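Local coordinates for protein Rna-directed RNA polymerase (Infectious pancreatic necrosis virus, PDB 3ZED) that probably copies the viral RNA genome, adding ribonucleotides from their triphosphates to a growing RNA strand, both as free protein and covalently attached to genomic RNA, at residues L205-P210 with Y420-R425; Q416-Y421 with F477-L482. All blocks are in the same frame, centred on the assembly; numbering follows the deposited sequence.

Both contacts are buried in the palm region of the polymerase and share helix 412-426, their segments overlapping at Tyr420 and Tyr421, of which only Tyr421 makes a contact, in interaction 1; their centres lie about 10 Å apart. Interaction 1 sets the C-terminal half of that helix against the loop following helix 194-204, and interaction 2 sets its middle across helix 476-493. Leu205 and Leu478 join them, CD2 of Leu205 lying 3.7 Å from CD2 of Leu478. Their chemistry differs with place: the irregular chain of 205-210 offers a backbone carbonyl and is met by a tyrosine hydroxyl, whereas the two helices of interaction 2 touch without any hydrogen bond, through methionine, leucine and alanine side chains.

Interaction 1. Residues L205-P210 with Y420-R425; sequences LPINTP and YYLLTR
Tyr421, on helix 412-426 of the polymerase palm, reaches out to the loop that follows helix 194-204 and gives the hydroxyl proton of OH to the carbonyl O of Leu205, 2.6 Å away. Its chi1 of 180° puts CG anti to the backbone N; the side chain and that of Ile207 reach toward each other, tip to tip. The hydroxyl sits above the carbonyl plane of Leu205, 35° out of it, while that same O lies at the edge of the ring near its plane. Ile207 supplies most of the apolar contact. Its CG1 stands between the backbone N and the carbonyl carbon (chi1 61°), passing 3.5 Å from Tyr421 OH, and its CD1 touches the ring, 3.7 Å from Tyr421 CE2. Leu422 approaches the same methyl with CD2, at 4.3 Å. Leu205 adds a looser touch to the ring, CD2 to Tyr421 CE2 at 4.4 Å. Arg425 crosses Ile207 at about a right angle and meets it with CB, while its carbonyl O lies near Thr209 CG2; its guanidinium leads away to salt bridges with Glu195 and Glu202 of helix 194-204, and its NH1 binds Thr424 OG1 in the guanidinium plane. Between the two segments there is one hydrogen bond, with an aliphatic patch beside it in which Arg425 CB lies 3.7 Å from Ile207 CD1.

Interaction 2. Residues Q416-Y421 with F477-L482; sequences QAMMYY and FLNNHL
Met418 reaches from helix 412-426 to the backbone of helix 476-493, where its CE lies 3.4 Å from the carbonyl O of Leu478. The two palm helices run nearly perpendicular, at 101° between the axes of their short segments, which come within 9.8 Å of each other. Met418 buries the largest area of any residue in the contact. Its CG is anti to the backbone N (chi1 176°), directed at the other helix, and the chain is then bent at chi2 and chi3. The packing is closest around this chain. CG lies 3.8 Å from Leu478 CB, SD is 4.0 Å from that same CB, and CE rests 4.0 Å from Leu482 CB. Met418 crosses Leu478 at about a right angle but slides past Leu482 in the opposite direction.

Contact is sparser toward Ala417, whose CB meets Leu482 CD2 at 3.9 Å, and toward Asn479, where OD1 reaches only CB and CG of Met418. Neither flank opens to solvent: Ala417 and Asn479 are both buried, Ala417 under Asn194 and Leu197 of helix 194-204. Leu478 packs in addition on Ser336 and Met340 of helix 326-340.

Across this interface the chemistry is almost wholly apolar, and backbone hydrogen bonds run within each helix, such as Leu482 N to Leu478 O. Apart from the Leu478 carbonyl O, the polar group here is the Asn479 amide: ND2 bonds to Gln469 OE1, but OD1 is buried against Met418 with no partner in the model. Cohesion between the segments therefore rests on van der Waals packing, and burial of that amide oxygen probably carries some energetic cost.

Interaction 1. Residues L205-P210 with Y420-R425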
ATOM      1  N   LEU B 205      -9.560  10.502  -6.435  1.00 41.28           N
ATOM      2  CA  LEU B 205      -8.148  10.209  -6.708  1.00 41.36           C
ATOM      3  C   LEU B 205      -7.682  11.008  -7.933  1.00 46.20           C
ATOM      4  O   LEU B 205      -7.447  10.421  -8.993  1.00 46.89           O
ATOM      5  CB  LEU B 205      -7.864   8.700  -6.865  1.00 40.72           C
ATOM      6  CG  LEU B 205      -6.384   8.291  -6.833  1.00 43.71           C
ATOM      7  CD1 LEU B 205      -5.863   8.149  -5.417  1.00 42.15           C
ATOM      8  CD2 LEU B 205      -6.183   7.013  -7.554  1.00 47.10           C
ATOM      9  N   PRO B 206      -7.552  12.358  -7.827  1.00 42.04           N
ATOM     10  CA  PRO B 206      -7.087  13.139  -8.991  1.00 42.51           C
ATOM     11  C   PRO B 206      -5.660  12.756  -9.376  1.00 46.05           C
ATOM     12  O   PRO B 206      -4.795  12.583  -8.499  1.00 45.54           O
ATOM     13  CB  PRO B 206      -7.155  14.585  -8.497  1.00 44.40           C
ATOM     14  CG  PRO B 206      -7.091  14.499  -7.001  1.00 47.17           C
ATOM     15  CD  PRO B 206      -7.820  13.234  -6.666  1.00 42.07           C
ATOM     16  N   ILE B 207      -5.438  12.536 -10.675  1.00 40.75           N
ATOM     17  CA  ILE B 207      -4.118  12.155 -11.169  1.00 39.42           C
ATOM     18  C   ILE B 207      -3.671  13.074 -12.298  1.00 47.50           C
ATOM     19  O   ILE B 207      -4.496  13.656 -13.005  1.00 49.23           O
ATOM     20  CB  ILE B 207      -4.039  10.660 -11.620  1.00 40.25           C
ATOM     21  CG1 ILE B 207      -5.027  10.333 -12.789  1.00 42.34           C
ATOM     22  CG2 ILE B 207      -4.158   9.701 -10.427  1.00 37.24           C
ATOM     23  CD1 ILE B 207      -4.816   9.009 -13.553  1.00 39.47           C
ATOM     24  N   ASN B 208      -2.355  13.169 -12.480  1.00 44.57           N
ATOM     25  CA  ASN B 208      -1.756  13.856 -13.616  1.00 46.02           C
ATOM     26  C   ASN B 208      -1.235  12.803 -14.563  1.00 49.47           C
ATOM     27  O   ASN B 208      -1.210  11.618 -14.210  1.00 46.26           O
ATOM     28  CB  ASN B 208      -0.630  14.788 -13.167  1.00 48.96           C
ATOM     29  CG  ASN B 208      -1.121  16.052 -12.558  1.00 63.11           C
ATOM     30  OD1 ASN B 208      -1.864  16.815 -13.186  1.00 55.80           O
ATOM     31  ND2 ASN B 208      -0.698  16.308 -11.331  1.00 53.87           N
ATOM     32  N   THR B 209      -0.789  13.218 -15.756  1.00 48.40           N
ATOM     33  CA  THR B 209      -0.210  12.254 -16.682  1.00 48.62           C
ATOM     34  C   THR B 209       1.225  11.999 -16.243  1.00 53.22           C
ATOM     35  O   THR B 209       1.800  12.904 -15.612  1.00 52.83           O
ATOM     36  CB  THR B 209      -0.234  12.799 -18.134  1.00 55.45           C
ATOM     37  OG1 THR B 209       0.696  13.879 -18.234  1.00 57.67           O
ATOM     38  CG2 THR B 209      -1.637  13.188 -18.633  1.00 48.50           C
ATOM     39  N   PRO B 210       1.879  10.865 -16.618  1.00 49.04           N
ATOM     40  CA  PRO B 210       3.327  10.755 -16.350  1.00 48.05           C
ATOM     41  C   PRO B 210       4.082  11.884 -17.062  1.00 52.60           C
ATOM     42  O   PRO B 210       3.551  12.456 -18.024  1.00 53.55           O
ATOM     43  CB  PRO B 210       3.702   9.400 -16.964  1.00 49.69           C
ATOM     44  CG  PRO B 210       2.402   8.650 -17.076  1.00 54.37           C
ATOM     45  CD  PRO B 210       1.377   9.688 -17.360  1.00 50.42           C
ATOM     46  N   TYR B 420      -8.422   0.965 -16.103  1.00 40.43           N
ATOM     47  CA  TYR B 420      -9.147   1.809 -17.051  1.00 40.89           C
ATOM     48  C   TYR B 420      -8.863   3.294 -16.740  1.00 45.79           C
ATOM     49  O   TYR B 420      -8.529   4.055 -17.638  1.00 47.19           O
ATOM     50  CB  TYR B 420     -10.656   1.501 -16.988  1.00 40.87           C
ATOM     51  CG  TYR B 420     -11.494   2.417 -17.850  1.00 43.42           C
ATOM     52  CD1 TYR B 420     -11.731   2.123 -19.192  1.00 45.57           C
ATOM     53  CD2 TYR B 420     -12.049   3.585 -17.328  1.00 43.83           C
ATOM     54  CE1 TYR B 420     -12.469   2.982 -20.001  1.00 44.84           C
ATOM     55  CE2 TYR B 420     -12.785   4.454 -18.130  1.00 46.59           C
ATOM     56  CZ  TYR B 420     -13.003   4.141 -19.465  1.00 54.39           C
ATOM     57  OH  TYR B 420     -13.742   4.984 -20.261  1.00 56.49           O
ATOM     58  N   TYR B 421      -8.997   3.689 -15.458  1.00 42.56           N
ATOM     59  CA  TYR B 421      -8.773   5.060 -14.997  1.00 42.37           C
ATOM     60  C   TYR B 421      -7.332   5.523 -15.264  1.00 45.66           C
ATOM     61  O   TYR B 421      -7.138   6.621 -15.783  1.00 45.53           O
ATOM     62  CB  TYR B 421      -9.114   5.182 -13.504  1.00 42.22           C
ATOM     63  CG  TYR B 421      -8.903   6.574 -12.954  1.00 42.09           C
ATOM     64  CD1 TYR B 421      -9.683   7.641 -13.386  1.00 45.00           C
ATOM     65  CD2 TYR B 421      -7.926   6.822 -11.998  1.00 41.55           C
ATOM     66  CE1 TYR B 421      -9.481   8.929 -12.898  1.00 44.76           C
ATOM     67  CE2 TYR B 421      -7.720   8.104 -11.493  1.00 42.01           C
ATOM     68  CZ  TYR B 421      -8.491   9.158 -11.956  1.00 48.37           C
ATOM     69  OH  TYR B 421      -8.310  10.413 -11.445  1.00 48.03           O
ATOM     70  N   LEU B 422      -6.334   4.678 -14.960  1.00 41.89           N
ATOM     71  CA  LEU B 422      -4.926   5.012 -15.188  1.00 41.88           C
ATOM     72  C   LEU B 422      -4.597   5.157 -16.682  1.00 48.96           C
ATOM     73  O   LEU B 422      -3.872   6.071 -17.054  1.00 48.82           O
ATOM     74  CB  LEU B 422      -4.007   3.949 -14.563  1.00 41.24           C
ATOM     75  CG  LEU B 422      -3.996   3.819 -13.008  1.00 45.05           C
ATOM     76  CD1 LEU B 422      -3.125   2.670 -12.584  1.00 45.25           C
ATOM     77  CD2 LEU B 422      -3.464   5.082 -12.332  1.00 45.91           C
ATOM     78  N   LEU B 423      -5.131   4.264 -17.538  1.00 47.87           N
ATOM     79  CA  LEU B 423      -4.834   4.292 -18.973  1.00 49.94           C
ATOM     80  C   LEU B 423      -5.581   5.392 -19.718  1.00 53.09           C
ATOM     81  O   LEU B 423      -5.059   5.869 -20.712  1.00 52.89           O
ATOM     82  CB  LEU B 423      -5.097   2.933 -19.641  1.00 50.79           C
ATOM     83  CG  LEU B 423      -3.864   2.029 -19.819  1.00 55.38           C
ATOM     84  CD1 LEU B 423      -3.298   1.572 -18.460  1.00 53.23           C
ATOM     85  CD2 LEU B 423      -4.201   0.814 -20.677  1.00 58.06           C
ATOM     86  N   THR B 424      -6.759   5.825 -19.229  1.00 49.61           N
ATOM     87  CA  THR B 424      -7.521   6.885 -19.895  1.00 50.57           C
ATOM     88  C   THR B 424      -7.107   8.278 -19.366  1.00 54.80           C
ATOM     89  O   THR B 424      -6.940   9.186 -20.157  1.00 55.68           O
ATOM     90  CB  THR B 424      -9.057   6.658 -19.772  1.00 56.74           C
ATOM     91  OG1 THR B 424      -9.442   6.586 -18.399  1.00 54.12           O
ATOM     92  CG2 THR B 424      -9.532   5.400 -20.484  1.00 57.08           C
ATOM     93  N   ARG B 425      -6.940   8.443 -18.047  1.00 50.44           N
ATOM     94  CA  ARG B 425      -6.628   9.743 -17.456  1.00 49.97           C
ATOM     95  C   ARG B 425      -5.123   9.986 -17.252  1.00 52.00           C
ATOM     96  O   ARG B 425      -4.716  11.143 -17.169  1.00 51.17           O
ATOM     97  CB  ARG B 425      -7.380   9.926 -16.109  1.00 48.18           C
ATOM     98  CG  ARG B 425      -8.824  10.444 -16.228  1.00 47.77           C
ATOM     99  CD  ARG B 425      -9.774   9.456 -16.890  1.00 49.85           C
ATOM    100  NE  ARG B 425     -11.141   9.970 -16.902  1.00 52.99           N
ATOM    101  CZ  ARG B 425     -12.177   9.377 -17.481  1.00 62.15           C
ATOM    102  NH1 ARG B 425     -12.027   8.212 -18.100  1.00 50.07           N
ATOM    103  NH2 ARG B 425     -13.375   9.941 -17.441  1.00 45.56           N
TER

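Interaction 2. Residues Q416-Y421 with F477-L482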
ATOM      1  N   GLN B 416      -9.434  -3.890 -12.633  1.00 43.41           N
ATOM      2  CA  GLN B 416      -9.623  -3.602 -14.045  1.00 43.86           C
ATOM      3  C   GLN B 416     -10.145  -2.161 -14.234  1.00 47.53           C
ATOM      4  O   GLN B 416      -9.684  -1.471 -15.140  1.00 45.97           O
ATOM      5  CB  GLN B 416     -10.581  -4.618 -14.661  1.00 45.60           C
ATOM      6  CG  GLN B 416     -10.630  -4.543 -16.181  1.00 47.47           C
ATOM      7  CD  GLN B 416     -11.483  -5.637 -16.725  1.00 56.27           C
ATOM      8  OE1 GLN B 416     -12.661  -5.761 -16.378  1.00 49.00           O
ATOM      9  NE2 GLN B 416     -10.903  -6.455 -17.579  1.00 44.23           N
ATOM     10  N   ALA B 417     -11.093  -1.717 -13.376  1.00 46.18           N
ATOM     11  CA  ALA B 417     -11.644  -0.348 -13.396  1.00 45.88           C
ATOM     12  C   ALA B 417     -10.544   0.678 -13.037  1.00 48.52           C
ATOM     13  O   ALA B 417     -10.494   1.756 -13.635  1.00 50.03           O
ATOM     14  CB  ALA B 417     -12.824  -0.232 -12.441  1.00 45.48           C
ATOM     15  N   MET B 418      -9.637   0.321 -12.109  1.00 43.61           N
ATOM     16  CA  MET B 418      -8.498   1.191 -11.753  1.00 41.09           C
ATOM     17  C   MET B 418      -7.551   1.295 -12.975  1.00 44.99           C
ATOM     18  O   MET B 418      -7.080   2.392 -13.286  1.00 45.49           O
ATOM     19  CB  MET B 418      -7.762   0.670 -10.510  1.00 41.00           C
ATOM     20  CG  MET B 418      -6.490   1.478 -10.149  1.00 43.19           C
ATOM     21  SD  MET B 418      -6.727   3.280 -10.019  1.00 45.92           S
ATOM     22  CE  MET B 418      -7.942   3.377  -8.656  1.00 40.29           C
ATOM     23  N   MET B 419      -7.300   0.161 -13.666  1.00 40.21           N
ATOM     24  CA  MET B 419      -6.466   0.110 -14.885  1.00 41.06           C
ATOM     25  C   MET B 419      -7.073   0.989 -15.980  1.00 45.22           C
ATOM     26  O   MET B 419      -6.339   1.698 -16.677  1.00 45.15           O
ATOM     27  CB  MET B 419      -6.293  -1.344 -15.391  1.00 43.14           C
ATOM     28  CG  MET B 419      -5.256  -2.124 -14.611  1.00 45.01           C
ATOM     29  SD  MET B 419      -3.594  -1.430 -14.774  1.00 47.70           S
ATOM     30  CE  MET B 419      -2.601  -2.875 -14.368  1.00 44.21           C
ATOM     31  N   TYR B 420      -8.422   0.965 -16.103  1.00 40.43           N
ATOM     32  CA  TYR B 420      -9.147   1.809 -17.051  1.00 40.89           C
ATOM     33  C   TYR B 420      -8.863   3.294 -16.740  1.00 45.79           C
ATOM     34  O   TYR B 420      -8.529   4.055 -17.638  1.00 47.19           O
ATOM     35  CB  TYR B 420     -10.656   1.501 -16.988  1.00 40.87           C
ATOM     36  CG  TYR B 420     -11.494   2.417 -17.850  1.00 43.42           C
ATOM     37  CD1 TYR B 420     -11.731   2.123 -19.192  1.00 45.57           C
ATOM     38  CD2 TYR B 420     -12.049   3.585 -17.328  1.00 43.83           C
ATOM     39  CE1 TYR B 420     -12.469   2.982 -20.001  1.00 44.84           C
ATOM     40  CE2 TYR B 420     -12.785   4.454 -18.130  1.00 46.59           C
ATOM     41  CZ  TYR B 420     -13.003   4.141 -19.465  1.00 54.39           C
ATOM     42  OH  TYR B 420     -13.742   4.984 -20.261  1.00 56.49           O
ATOM     43  N   TYR B 421      -8.997   3.689 -15.458  1.00 42.56           N
ATOM     44  CA  TYR B 421      -8.773   5.060 -14.997  1.00 42.37           C
ATOM     45  C   TYR B 421      -7.332   5.523 -15.264  1.00 45.66           C
ATOM     46  O   TYR B 421      -7.138   6.621 -15.783  1.00 45.53           O
ATOM     47  CB  TYR B 421      -9.114   5.182 -13.504  1.00 42.22           C
ATOM     48  CG  TYR B 421      -8.903   6.574 -12.954  1.00 42.09           C
ATOM     49  CD1 TYR B 421      -9.683   7.641 -13.386  1.00 45.00           C
ATOM     50  CD2 TYR B 421      -7.926   6.822 -11.998  1.00 41.55           C
ATOM     51  CE1 TYR B 421      -9.481   8.929 -12.898  1.00 44.76           C
ATOM     52  CE2 TYR B 421      -7.720   8.104 -11.493  1.00 42.01           C
ATOM     53  CZ  TYR B 421      -8.491   9.158 -11.956  1.00 48.37           C
ATOM     54  OH  TYR B 421      -8.310  10.413 -11.445  1.00 48.03           O
ATOM     55  N   PHE B 477      -2.917  -0.112  -2.549  1.00 35.12           N
ATOM     56  CA  PHE B 477      -3.476   1.213  -2.208  1.00 33.63           C
ATOM     57  C   PHE B 477      -4.574   1.629  -3.198  1.00 36.57           C
ATOM     58  O   PHE B 477      -5.657   2.052  -2.770  1.00 35.32           O
ATOM     59  CB  PHE B 477      -2.364   2.306  -2.181  1.00 34.57           C
ATOM     60  CG  PHE B 477      -2.917   3.716  -2.021  1.00 36.50           C
ATOM     61  CD1 PHE B 477      -3.361   4.441  -3.129  1.00 41.10           C
ATOM     62  CD2 PHE B 477      -3.008   4.308  -0.765  1.00 38.78           C
ATOM     63  CE1 PHE B 477      -3.948   5.703  -2.973  1.00 42.69           C
ATOM     64  CE2 PHE B 477      -3.587   5.578  -0.609  1.00 41.75           C
ATOM     65  CZ  PHE B 477      -4.061   6.257  -1.709  1.00 41.06           C
ATOM     66  N   LEU B 478      -4.257   1.562  -4.519  1.00 33.70           N
ATOM     67  CA  LEU B 478      -5.152   2.004  -5.595  1.00 34.81           C
ATOM     68  C   LEU B 478      -6.476   1.246  -5.608  1.00 37.57           C
ATOM     69  O   LEU B 478      -7.531   1.870  -5.677  1.00 36.91           O
ATOM     70  CB  LEU B 478      -4.461   1.896  -6.982  1.00 35.72           C
ATOM     71  CG  LEU B 478      -3.285   2.844  -7.223  1.00 39.09           C
ATOM     72  CD1 LEU B 478      -2.548   2.501  -8.495  1.00 38.44           C
ATOM     73  CD2 LEU B 478      -3.736   4.288  -7.241  1.00 40.93           C
ATOM     74  N   ASN B 479      -6.423  -0.082  -5.510  1.00 35.84           N
ATOM     75  CA  ASN B 479      -7.627  -0.919  -5.498  1.00 36.36           C
ATOM     76  C   ASN B 479      -8.459  -0.679  -4.231  1.00 38.29           C
ATOM     77  O   ASN B 479      -9.669  -0.607  -4.323  1.00 38.15           O
ATOM     78  CB  ASN B 479      -7.263  -2.399  -5.635  1.00 36.51           C
ATOM     79  CG  ASN B 479      -6.622  -2.763  -6.945  1.00 45.68           C
ATOM     80  OD1 ASN B 479      -6.795  -2.084  -7.953  1.00 40.38           O
ATOM     81  ND2 ASN B 479      -5.894  -3.871  -6.964  1.00 38.70           N
ATOM     82  N   ASN B 480      -7.816  -0.527  -3.070  1.00 34.66           N
ATOM     83  CA  ASN B 480      -8.523  -0.234  -1.818  1.00 34.01           C
ATOM     84  C   ASN B 480      -9.167   1.152  -1.877  1.00 37.96           C
ATOM     85  O   ASN B 480     -10.309   1.315  -1.449  1.00 38.03           O
ATOM     86  CB  ASN B 480      -7.566  -0.330  -0.625  1.00 34.07           C
ATOM     87  CG  ASN B 480      -7.308  -1.743  -0.141  1.00 45.20           C
ATOM     88  OD1 ASN B 480      -7.962  -2.698  -0.537  1.00 38.74           O
ATOM     89  ND2 ASN B 480      -6.333  -1.907   0.721  1.00 36.00           N
ATOM     90  N   HIS B 481      -8.447   2.151  -2.458  1.00 35.20           N
ATOM     91  CA  HIS B 481      -8.953   3.522  -2.604  1.00 33.94           C
ATOM     92  C   HIS B 481     -10.202   3.554  -3.506  1.00 41.17           C
ATOM     93  O   HIS B 481     -11.140   4.303  -3.223  1.00 41.99           O
ATOM     94  CB  HIS B 481      -7.844   4.439  -3.147  1.00 33.93           C
ATOM     95  CG  HIS B 481      -8.099   5.907  -2.936  1.00 36.27           C
ATOM     96  ND1 HIS B 481      -7.576   6.584  -1.838  1.00 36.47           N
ATOM     97  CD2 HIS B 481      -8.773   6.789  -3.713  1.00 37.57           C
ATOM     98  CE1 HIS B 481      -7.933   7.850  -1.994  1.00 35.71           C
ATOM     99  NE2 HIS B 481      -8.679   8.018  -3.093  1.00 36.93           N
ATOM    100  N   LEU B 482     -10.227   2.721  -4.564  1.00 39.64           N
ATOM    101  CA  LEU B 482     -11.384   2.619  -5.457  1.00 40.25           C
ATOM    102  C   LEU B 482     -12.608   2.029  -4.695  1.00 40.80           C
ATOM    103  O   LEU B 482     -13.731   2.533  -4.836  1.00 38.76           O
ATOM    104  CB  LEU B 482     -11.032   1.794  -6.704  1.00 41.67           C
ATOM    105  CG  LEU B 482     -12.178   1.319  -7.641  1.00 48.67           C
ATOM    106  CD1 LEU B 482     -13.126   2.454  -8.005  1.00 50.46           C
ATOM    107  CD2 LEU B 482     -11.602   0.854  -8.928  1.00 53.32           C
TER